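Local coordinates for beta-xylosidase (Uncultured organism, PDB 4MLG), which probably releases xylose from the ends of short xylo-oligosaccharides as a calcium-containing beta-xylosidase of glycoside hydrolase family 43, built on a beta-propeller, at residues S237-T240 against L245-Y248; E178-P183 against K218-E223; D23-Y28 against D57-G62. All coordinates share one frame; numbering follows the deposited sequence.

Interaction 1 (S237-T240 against L245-Y248)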
loop_
_atom_site.group_PDB
_atom_site.type_symbol
_atom_site.label_atom_id
_atom_site.label_comp_id
_atom_site.label_asym_id
_atom_site.label_seq_id
_atom_site.Cartn_x
_atom_site.Cartn_y
_atom_site.Cartn_z
ATOM N N SER A 237 -20.854 12.023 13.891
ATOM C CA SER A 237 -21.656 12.307 12.711
ATOM C C SER A 237 -20.939 11.836 11.449
ATOM O O SER A 237 -19.720 11.650 11.450
ATOM C CB SER A 237 -21.983 13.797 12.628
ATOM O OG SER A 237 -20.804 14.582 12.642
ATOM N N TYR A 238 -21.702 11.646 10.376
ATOM C CA TYR A 238 -21.167 11.057 9.153
ATOM C C TYR A 238 -22.111 11.235 7.970
ATOM O O TYR A 238 -23.252 11.666 8.134
ATOM C CB TYR A 238 -20.885 9.567 9.366
ATOM C CG TYR A 238 -22.093 8.771 9.816
ATOM C CD1 TYR A 238 -22.862 8.063 8.902
ATOM C CD2 TYR A 238 -22.461 8.727 11.155
ATOM C CE1 TYR A 238 -23.964 7.336 9.309
ATOM C CE2 TYR A 238 -23.561 8.004 11.570
ATOM C CZ TYR A 238 -24.308 7.310 10.643
ATOM O OH TYR A 238 -25.404 6.588 11.054
ATOM N N SER A 239 -21.625 10.893 6.779
ATOM C CA SER A 239 -22.431 10.947 5.562
ATOM C C SER A 239 -22.916 9.554 5.174
ATOM O O SER A 239 -22.220 8.563 5.393
ATOM C CB SER A 239 -21.625 11.554 4.412
ATOM O OG SER A 239 -22.295 11.396 3.173
ATOM N N THR A 240 -24.110 9.483 4.593
ATOM C CA THR A 240 -24.696 8.203 4.212
ATOM C C THR A 240 -24.631 7.966 2.706
ATOM O O THR A 240 -25.210 7.006 2.199
ATOM C CB THR A 240 -26.157 8.089 4.676
ATOM O OG1 THR A 240 -26.950 9.081 4.012
ATOM C CG2 THR A 240 -26.258 8.281 6.182
ATOM N N LEU A 245 -27.554 11.893 3.223
ATOM C CA LEU A 245 -27.867 12.359 4.570
ATOM C C LEU A 245 -26.614 12.563 5.411
ATOM O O LEU A 245 -25.608 11.879 5.223
ATOM C CB LEU A 245 -28.776 11.360 5.287
ATOM C CG LEU A 245 -30.072 10.937 4.606
ATOM C CD1 LEU A 245 -30.697 9.774 5.356
ATOM C CD2 LEU A 245 -31.037 12.104 4.531
ATOM N N ILE A 246 -26.685 13.510 6.339
ATOM C CA ILE A 246 -25.682 13.628 7.387
ATOM C C ILE A 246 -26.323 13.215 8.707
ATOM O O ILE A 246 -27.053 13.992 9.325
ATOM C CB ILE A 246 -25.118 15.058 7.499
ATOM C CG1 ILE A 246 -24.367 15.436 6.222
ATOM C CG2 ILE A 246 -24.180 15.176 8.696
ATOM C CD1 ILE A 246 -23.079 14.661 6.019
ATOM N N CYS A 247 -26.067 11.978 9.122
ATOM C CA CYS A 247 -26.651 11.448 10.347
ATOM C C CYS A 247 -25.692 11.625 11.517
ATOM O O CYS A 247 -24.588 12.144 11.349
ATOM C CB CYS A 247 -27.007 9.972 10.174
ATOM S SG CYS A 247 -28.263 9.650 8.910
ATOM N N TYR A 248 -26.117 11.201 12.702
ATOM C CA TYR A 248 -25.256 11.269 13.875
ATOM C C TYR A 248 -25.620 10.219 14.918
ATOM O O TYR A 248 -26.772 9.792 15.013
ATOM C CB TYR A 248 -25.284 12.668 14.497
ATOM C CG TYR A 248 -26.507 12.956 15.339
ATOM C CD1 TYR A 248 -26.438 12.937 16.727
ATOM C CD2 TYR A 248 -27.728 13.251 14.748
ATOM C CE1 TYR A 248 -27.552 13.202 17.501
ATOM C CE2 TYR A 248 -28.846 13.517 15.514
ATOM C CZ TYR A 248 -28.753 13.491 16.890
ATOM O OH TYR A 248 -29.865 13.755 17.657
#

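Interaction 2 (E178-P183 against K218-E223)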
loop_
_atom_site.group_PDB
_atom_site.type_symbol
_atom_site.label_atom_id
_atom_site.label_comp_id
_atom_site.label_asym_id
_atom_site.label_seq_id
_atom_site.Cartn_x
_atom_site.Cartn_y
_atom_site.Cartn_z
ATOM N N GLU A 178 -26.805 -8.467 6.107
ATOM C CA GLU A 178 -25.426 -8.559 6.574
ATOM C C GLU A 178 -25.025 -7.247 7.238
ATOM O O GLU A 178 -25.431 -6.174 6.791
ATOM C CB GLU A 178 -24.483 -8.867 5.406
ATOM C CG GLU A 178 -24.768 -10.183 4.693
ATOM C CD GLU A 178 -23.963 -10.343 3.414
ATOM O OE1 GLU A 178 -23.086 -9.494 3.150
ATOM O OE2 GLU A 178 -24.212 -11.315 2.670
ATOM N N PRO A 179 -24.234 -7.325 8.318
ATOM C CA PRO A 179 -23.789 -6.117 9.020
ATOM C C PRO A 179 -22.948 -5.219 8.120
ATOM O O PRO A 179 -21.996 -5.687 7.499
ATOM C CB PRO A 179 -22.938 -6.670 10.169
ATOM C CG PRO A 179 -22.563 -8.052 9.746
ATOM C CD PRO A 179 -23.723 -8.552 8.951
ATOM N N ALA A 180 -23.309 -3.942 8.048
ATOM C CA ALA A 180 -22.591 -2.992 7.206
ATOM C C ALA A 180 -21.184 -2.748 7.732
ATOM O O ALA A 180 -20.910 -2.960 8.914
ATOM C CB ALA A 180 -23.353 -1.684 7.121
ATOM N N LEU A 181 -20.295 -2.305 6.850
ATOM C CA LEU A 181 -18.937 -1.963 7.249
ATOM C C LEU A 181 -18.946 -0.790 8.221
ATOM O O LEU A 181 -19.751 0.132 8.091
ATOM C CB LEU A 181 -18.080 -1.627 6.027
ATOM C CG LEU A 181 -17.723 -2.791 5.104
ATOM C CD1 LEU A 181 -16.807 -2.319 3.990
ATOM C CD2 LEU A 181 -17.072 -3.913 5.893
ATOM N N CYS A 182 -18.049 -0.835 9.198
ATOM C CA CYS A 182 -17.956 0.218 10.198
ATOM C C CYS A 182 -16.830 1.178 9.849
ATOM O O CYS A 182 -15.858 0.788 9.201
ATOM C CB CYS A 182 -17.696 -0.386 11.581
ATOM S SG CYS A 182 -18.866 -1.666 12.084
ATOM N N PRO A 183 -16.957 2.445 10.273
ATOM C CA PRO A 183 -15.824 3.367 10.171
ATOM C C PRO A 183 -14.720 2.914 11.120
ATOM O O PRO A 183 -14.991 2.152 12.047
ATOM C CB PRO A 183 -16.418 4.702 10.635
ATOM C CG PRO A 183 -17.581 4.325 11.486
ATOM C CD PRO A 183 -18.147 3.091 10.853
ATOM N N LYS A 218 -29.894 4.329 4.728
ATOM C CA LYS A 218 -30.283 5.637 5.242
ATOM C C LYS A 218 -29.638 5.933 6.594
ATOM O O LYS A 218 -29.705 7.057 7.090
ATOM C CB LYS A 218 -31.808 5.752 5.328
ATOM C CG LYS A 218 -32.435 6.432 4.118
ATOM C CD LYS A 218 -33.953 6.328 4.120
ATOM C CE LYS A 218 -34.418 5.010 3.524
ATOM N NZ LYS A 218 -35.894 4.985 3.326
ATOM N N ARG A 219 -29.003 4.921 7.176
ATOM C CA ARG A 219 -28.363 5.061 8.481
ATOM C C ARG A 219 -26.937 4.512 8.458
ATOM O O ARG A 219 -26.091 4.934 9.246
ATOM C CB ARG A 219 -29.187 4.346 9.554
ATOM C CG ARG A 219 -30.596 4.895 9.720
ATOM C CD ARG A 219 -31.560 3.815 10.181
ATOM N NE ARG A 219 -31.434 3.516 11.603
ATOM C CZ ARG A 219 -31.940 2.431 12.182
ATOM N NH1 ARG A 219 -32.591 1.535 11.454
ATOM N NH2 ARG A 219 -31.787 2.237 13.484
ATOM N N ARG A 220 -26.686 3.574 7.550
ATOM C CA ARG A 220 -25.376 2.940 7.400
ATOM C C ARG A 220 -24.276 3.952 7.086
ATOM O O ARG A 220 -24.492 4.899 6.334
ATOM C CB ARG A 220 -25.443 1.870 6.303
ATOM C CG ARG A 220 -24.113 1.528 5.654
ATOM C CD ARG A 220 -24.188 1.690 4.146
ATOM N NE ARG A 220 -24.516 3.061 3.764
ATOM C CZ ARG A 220 -24.664 3.473 2.511
ATOM N NH1 ARG A 220 -24.512 2.622 1.505
ATOM N NH2 ARG A 220 -24.964 4.739 2.262
ATOM N N PHE A 221 -23.098 3.750 7.671
ATOM C CA PHE A 221 -21.960 4.628 7.420
ATOM C C PHE A 221 -21.475 4.530 5.976
ATOM O O PHE A 221 -21.356 3.435 5.425
ATOM C CB PHE A 221 -20.809 4.300 8.373
ATOM C CG PHE A 221 -19.565 5.103 8.114
ATOM C CD1 PHE A 221 -19.444 6.395 8.605
ATOM C CD2 PHE A 221 -18.517 4.569 7.381
ATOM C CE1 PHE A 221 -18.300 7.141 8.366
ATOM C CE2 PHE A 221 -17.371 5.309 7.138
ATOM C CZ PHE A 221 -17.263 6.596 7.632
ATOM N N PHE A 222 -21.195 5.681 5.374
ATOM C CA PHE A 222 -20.639 5.729 4.026
ATOM C C PHE A 222 -19.287 6.437 4.036
ATOM O O PHE A 222 -18.288 5.874 3.595
ATOM C CB PHE A 222 -21.602 6.433 3.062
ATOM C CG PHE A 222 -21.210 6.314 1.611
ATOM C CD1 PHE A 222 -21.666 5.255 0.839
ATOM C CD2 PHE A 222 -20.387 7.260 1.019
ATOM C CE1 PHE A 222 -21.306 5.142 -0.496
ATOM C CE2 PHE A 222 -20.023 7.154 -0.314
ATOM C CZ PHE A 222 -20.482 6.094 -1.072
ATOM N N GLU A 223 -19.263 7.667 4.545
ATOM C CA GLU A 223 -18.036 8.461 4.597
ATOM C C GLU A 223 -18.201 9.683 5.498
ATOM O O GLU A 223 -19.200 9.811 6.206
ATOM C CB GLU A 223 -17.631 8.920 3.194
ATOM C CG GLU A 223 -18.610 9.901 2.568
ATOM C CD GLU A 223 -18.143 10.424 1.226
ATOM O OE1 GLU A 223 -17.197 9.844 0.655
ATOM O OE2 GLU A 223 -18.725 11.420 0.745
HETATM O O HOH W 1 -21.129 0.125 5.338
HETATM O O HOH W 2 -22.004 1.187 9.265
#

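Interaction 3 (D23-Y28 against D57-G62)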
loop_
_atom_site.group_PDB
_atom_site.type_symbol
_atom_site.label_atom_id
_atom_site.label_comp_id
_atom_site.label_asym_id
_atom_site.label_seq_id
_atom_site.Cartn_x
_atom_site.Cartn_y
_atom_site.Cartn_z
ATOM N N ASP A 23 -8.527 31.783 19.148
ATOM C CA ASP A 23 -9.799 32.509 19.125
ATOM C C ASP A 23 -10.263 32.860 17.711
ATOM O O ASP A 23 -11.117 33.727 17.521
ATOM C CB ASP A 23 -9.738 33.761 20.004
ATOM C CG ASP A 23 -9.463 33.436 21.457
ATOM O OD1 ASP A 23 -9.603 32.253 21.836
ATOM O OD2 ASP A 23 -9.111 34.360 22.218
ATOM N N LYS A 24 -9.691 32.174 16.727
ATOM C CA LYS A 24 -10.080 32.331 15.333
ATOM C C LYS A 24 -10.598 31.000 14.813
ATOM O O LYS A 24 -10.159 29.941 15.258
ATOM C CB LYS A 24 -8.886 32.784 14.490
ATOM C CG LYS A 24 -8.611 34.276 14.527
ATOM C CD LYS A 24 -7.353 34.612 13.741
ATOM C CE LYS A 24 -7.426 36.008 13.142
ATOM N NZ LYS A 24 -8.492 36.101 12.105
ATOM N N LEU A 25 -11.533 31.052 13.872
ATOM C CA LEU A 25 -12.066 29.835 13.276
ATOM C C LEU A 25 -11.400 29.552 11.934
ATOM O O LEU A 25 -11.585 30.295 10.972
ATOM C CB LEU A 25 -13.583 29.936 13.108
ATOM C CG LEU A 25 -14.268 28.737 12.448
ATOM C CD1 LEU A 25 -15.512 28.340 13.225
ATOM C CD2 LEU A 25 -14.617 29.051 11.000
ATOM N N TYR A 26 -10.624 28.476 11.878
ATOM C CA TYR A 26 -9.958 28.083 10.641
ATOM C C TYR A 26 -10.714 26.955 9.950
ATOM O O TYR A 26 -11.250 26.061 10.605
ATOM C CB TYR A 26 -8.514 27.656 10.913
ATOM C CG TYR A 26 -7.613 28.778 11.383
ATOM C CD1 TYR A 26 -6.802 29.464 10.490
ATOM C CD2 TYR A 26 -7.573 29.146 12.722
ATOM C CE1 TYR A 26 -5.976 30.489 10.916
ATOM C CE2 TYR A 26 -6.751 30.170 13.157
ATOM C CZ TYR A 26 -5.955 30.837 12.251
ATOM O OH TYR A 26 -5.134 31.855 12.682
ATOM N N ILE A 27 -10.758 27.005 8.624
ATOM C CA ILE A 27 -11.404 25.957 7.846
ATOM C C ILE A 27 -10.392 25.286 6.924
ATOM O O ILE A 27 -9.560 25.955 6.313
ATOM C CB ILE A 27 -12.568 26.510 7.006
ATOM C CG1 ILE A 27 -13.419 27.470 7.839
ATOM C CG2 ILE A 27 -13.419 25.372 6.463
ATOM C CD1 ILE A 27 -14.570 28.082 7.077
ATOM N N TYR A 28 -10.462 23.962 6.832
ATOM C CA TYR A 28 -9.561 23.207 5.971
ATOM C C TYR A 28 -10.347 22.358 4.979
ATOM O O TYR A 28 -10.538 21.161 5.192
ATOM C CB TYR A 28 -8.634 22.327 6.813
ATOM C CG TYR A 28 -7.817 23.104 7.820
ATOM C CD1 TYR A 28 -6.606 23.680 7.461
ATOM C CD2 TYR A 28 -8.259 23.266 9.128
ATOM C CE1 TYR A 28 -5.855 24.392 8.375
ATOM C CE2 TYR A 28 -7.514 23.979 10.050
ATOM C CZ TYR A 28 -6.312 24.539 9.666
ATOM O OH TYR A 28 -5.563 25.249 10.576
ATOM N N ASP A 57 -13.219 35.668 11.801
ATOM C CA ASP A 57 -13.297 36.217 13.149
ATOM C C ASP A 57 -14.746 36.199 13.622
ATOM O O ASP A 57 -15.021 36.112 14.818
ATOM C CB ASP A 57 -12.740 37.640 13.190
ATOM C CG ASP A 57 -11.224 37.672 13.224
ATOM O OD1 ASP A 57 -10.629 36.808 13.902
ATOM O OD2 ASP A 57 -10.629 38.558 12.576
ATOM N N ASP A 58 -15.666 36.280 12.666
ATOM C CA ASP A 58 -17.094 36.220 12.952
ATOM C C ASP A 58 -17.798 35.396 11.878
ATOM O O ASP A 58 -17.778 35.751 10.701
ATOM C CB ASP A 58 -17.688 37.626 13.017
ATOM C CG ASP A 58 -19.161 37.621 13.367
ATOM O OD1 ASP A 58 -19.586 36.733 14.137
ATOM O OD2 ASP A 58 -19.893 38.502 12.871
ATOM N N VAL A 59 -18.344 34.260 12.270
ATOM C CA VAL A 59 -18.943 33.366 11.304
ATOM C C VAL A 59 -20.156 33.975 10.615
ATOM O O VAL A 59 -20.302 33.880 9.408
ATOM C CB VAL A 59 -19.353 32.040 11.968
ATOM C CG1 VAL A 59 -20.034 31.132 10.969
ATOM C CG2 VAL A 59 -18.144 31.350 12.550
ATOM N N GLU A 60 -21.031 34.587 11.399
ATOM C CA GLU A 60 -22.250 35.179 10.855
ATOM C C GLU A 60 -22.178 36.419 9.957
ATOM O O GLU A 60 -22.847 36.467 8.941
ATOM C CB GLU A 60 -23.262 35.372 11.967
ATOM C CG GLU A 60 -23.896 34.067 12.382
ATOM C CD GLU A 60 -24.191 34.029 13.848
ATOM O OE1 GLU A 60 -23.330 34.465 14.622
ATOM O OE2 GLU A 60 -25.280 33.566 14.214
ATOM N N GLN A 61 -21.392 37.421 10.319
ATOM C CA GLN A 61 -21.227 38.582 9.444
ATOM C C GLN A 61 -19.778 38.920 9.124
ATOM O O GLN A 61 -19.495 39.940 8.511
ATOM C CB GLN A 61 -21.974 39.809 9.977
ATOM C CG GLN A 61 -22.701 40.588 8.889
ATOM C CD GLN A 61 -24.126 40.941 9.257
ATOM O OE1 GLN A 61 -24.501 40.917 10.425
ATOM N NE2 GLN A 61 -24.927 41.281 8.263
ATOM N N GLY A 62 -18.865 38.060 9.557
ATOM C CA GLY A 62 -17.438 38.287 9.412
ATOM C C GLY A 62 -16.824 38.177 8.028
ATOM O O GLY A 62 -17.291 37.438 7.190
#

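Interaction 1 (S237-T240 against L245-Y248)
Cys247 sets its CB over the Tyr238 ring, 3.8 Å from Tyr238 CZ, and the line from Cys247 CB to the ring centroid runs 28° off the ring normal, an off-centre CH-pi contact. The ring reaches this place because CG of Tyr238 stands between its own backbone N and carbonyl carbon (chi1 57°), which lays the phenol across the neighbouring strand; its OH goes on to bond Arg219 O. The sulfur lies obliquely to the ring, and Cys247 SG also rests 3.7 Å from Thr240 CG2, so Tyr238, Cys247 and Thr240 pack closely on one side. Backbone bonds hold the strands beneath: Tyr238 N gives to Cys247 O at 3.1 Å, while the return bond from Cys247 N is weak. This is a beta hairpin, 233-239 with 246-251, forming the middle of a four-stranded antiparallel run completed by 223-230 and 258-265, as expected of one propeller blade. On the other face Ser239 CB touches Ile246 CD1 at 3.8 Å. Ser237 CA and Tyr248 CA, of a non-hydrogen-bonded pair, lie 3.9 Å apart. Ser237 OG turns to His275 NE2. The ring of Tyr248 leaves the hairpin for Arg261 and Ile264, its OH bonding Ile316 N. Just beyond the paired strands, two bonds clasp the start of the turn: Thr240 N to Leu245 O at 2.9 Å, and Leu245 N to Thr240 OG1 at 3.0 Å, the hydroxyl also pairing with Thr243 OG1. Here the cover thins, and Leu245, leaning on Pro267, remains partly open to solvent.

Interaction 2 (E178-P183 against K218-E223)
Leu181 O is gripped by two waters, each of which carries it across to the backbone of Phe221. One water donates to Leu181 O at 2.8 Å and accepts from Phe221 N at 3.2 Å. The other donates to Leu181 O at 3.1 Å and, weakly, to Phe221 O. The N-H and the carbonyl of Phe221, on successive peptide units, are thus both linked through water to a single carbonyl, although no direct hydrogen bond joins 178-183 to 218-223. Beside the waters the contact is apolar. Pro183 lies over the Phe221 ring, its CB 3.6 Å from the ring centroid and only 10° off the normal, a face-centred CH-pi contact, while Pro183 CD sits 3.7 Å from Phe221 CG near the root of the side chain. Phe221 places CG opposite its backbone N (chi1 176°), and the ring is sandwiched: Glu223 N lies above the centre of the face turned from Pro183. Ile204 and Phe236 add to the packing, touching both Pro183 and Phe221. Further along, Ala180 CB meets Arg220 CG at 3.6 Å; Arg220 uses its aliphatic stem here, then bends at chi2 and chi3 to bring NH2 to a salt bridge with Asp242. Phe222 and Glu223 both face Ser239 in a classic beta bulge. The contact joins the loops leading into strands 184-188 and 223-230, probably of neighbouring propeller blades. With no direct hydrogen bond between them, these loops are held by ring packing and bridging water rather than by strand pairing.

Interaction 3 (D23-Y28 against D57-G62)
Lys24 and Asp57 form the polar half of this contact, a salt bridge on the solvent side, where Asp57 is exposed. Lys24 NZ donates to Asp57 OD1 at 2.9 Å, and Asp57 OD2 lies 3.3 Å from the same Lys24 NZ. The ammonium comes from above the carboxylate, 42° out of its plane. A bend at the last torsion of the lysine (chi4 -66°) folds NZ back toward the acid, and Lys24 CG also passes 3.3 Å from Asp57 OD1. The apolar half is slight: Leu25 CD1 touches Val59 CG2 at 4.1 Å, the two side chains crossing at about a right angle. Both rest on Phe280, with Phe287 and Val278 against Leu25 and Tyr285 against Val59. Within 57-62 itself, Gln61 N bonds Asp58 OD2 at 3.2 Å, an Asx motif that holds the bend. Gly62 O accepts from Arg5, which belongs to the N-terminal strand 5-6. That strand pairs with 302-308 near the C-terminus, so the loop between strands 50-56 and 64-72 abuts the sheet in which both chain ends meet, an arrangement consistent with a propeller closed by pairing an N-terminal strand with the last blade.

Along the chain, interaction 3 closes first, then interaction 2, then interaction 1. Interactions 1 and 2 have centres about 10 Å apart and touch directly: a probable bond links Ser239 N to Glu223 O, since strand 223-230 is the sheet neighbour of strand 233-239. Interaction 3 belongs to the sheet of strands 24-32 and 50-56; its centre is about 24 Å from that of interaction 1 and about 32 Å from that of interaction 2. The calcium, bound by Asp85 and His274, is about 9 Å from the side chains of Ser237 and Phe221, but about 14 Å from Leu25. Interactions 1 and 2 thus build one continuous region of the propeller, while interaction 3 secures a separate one, across the chain's centre from interaction 2.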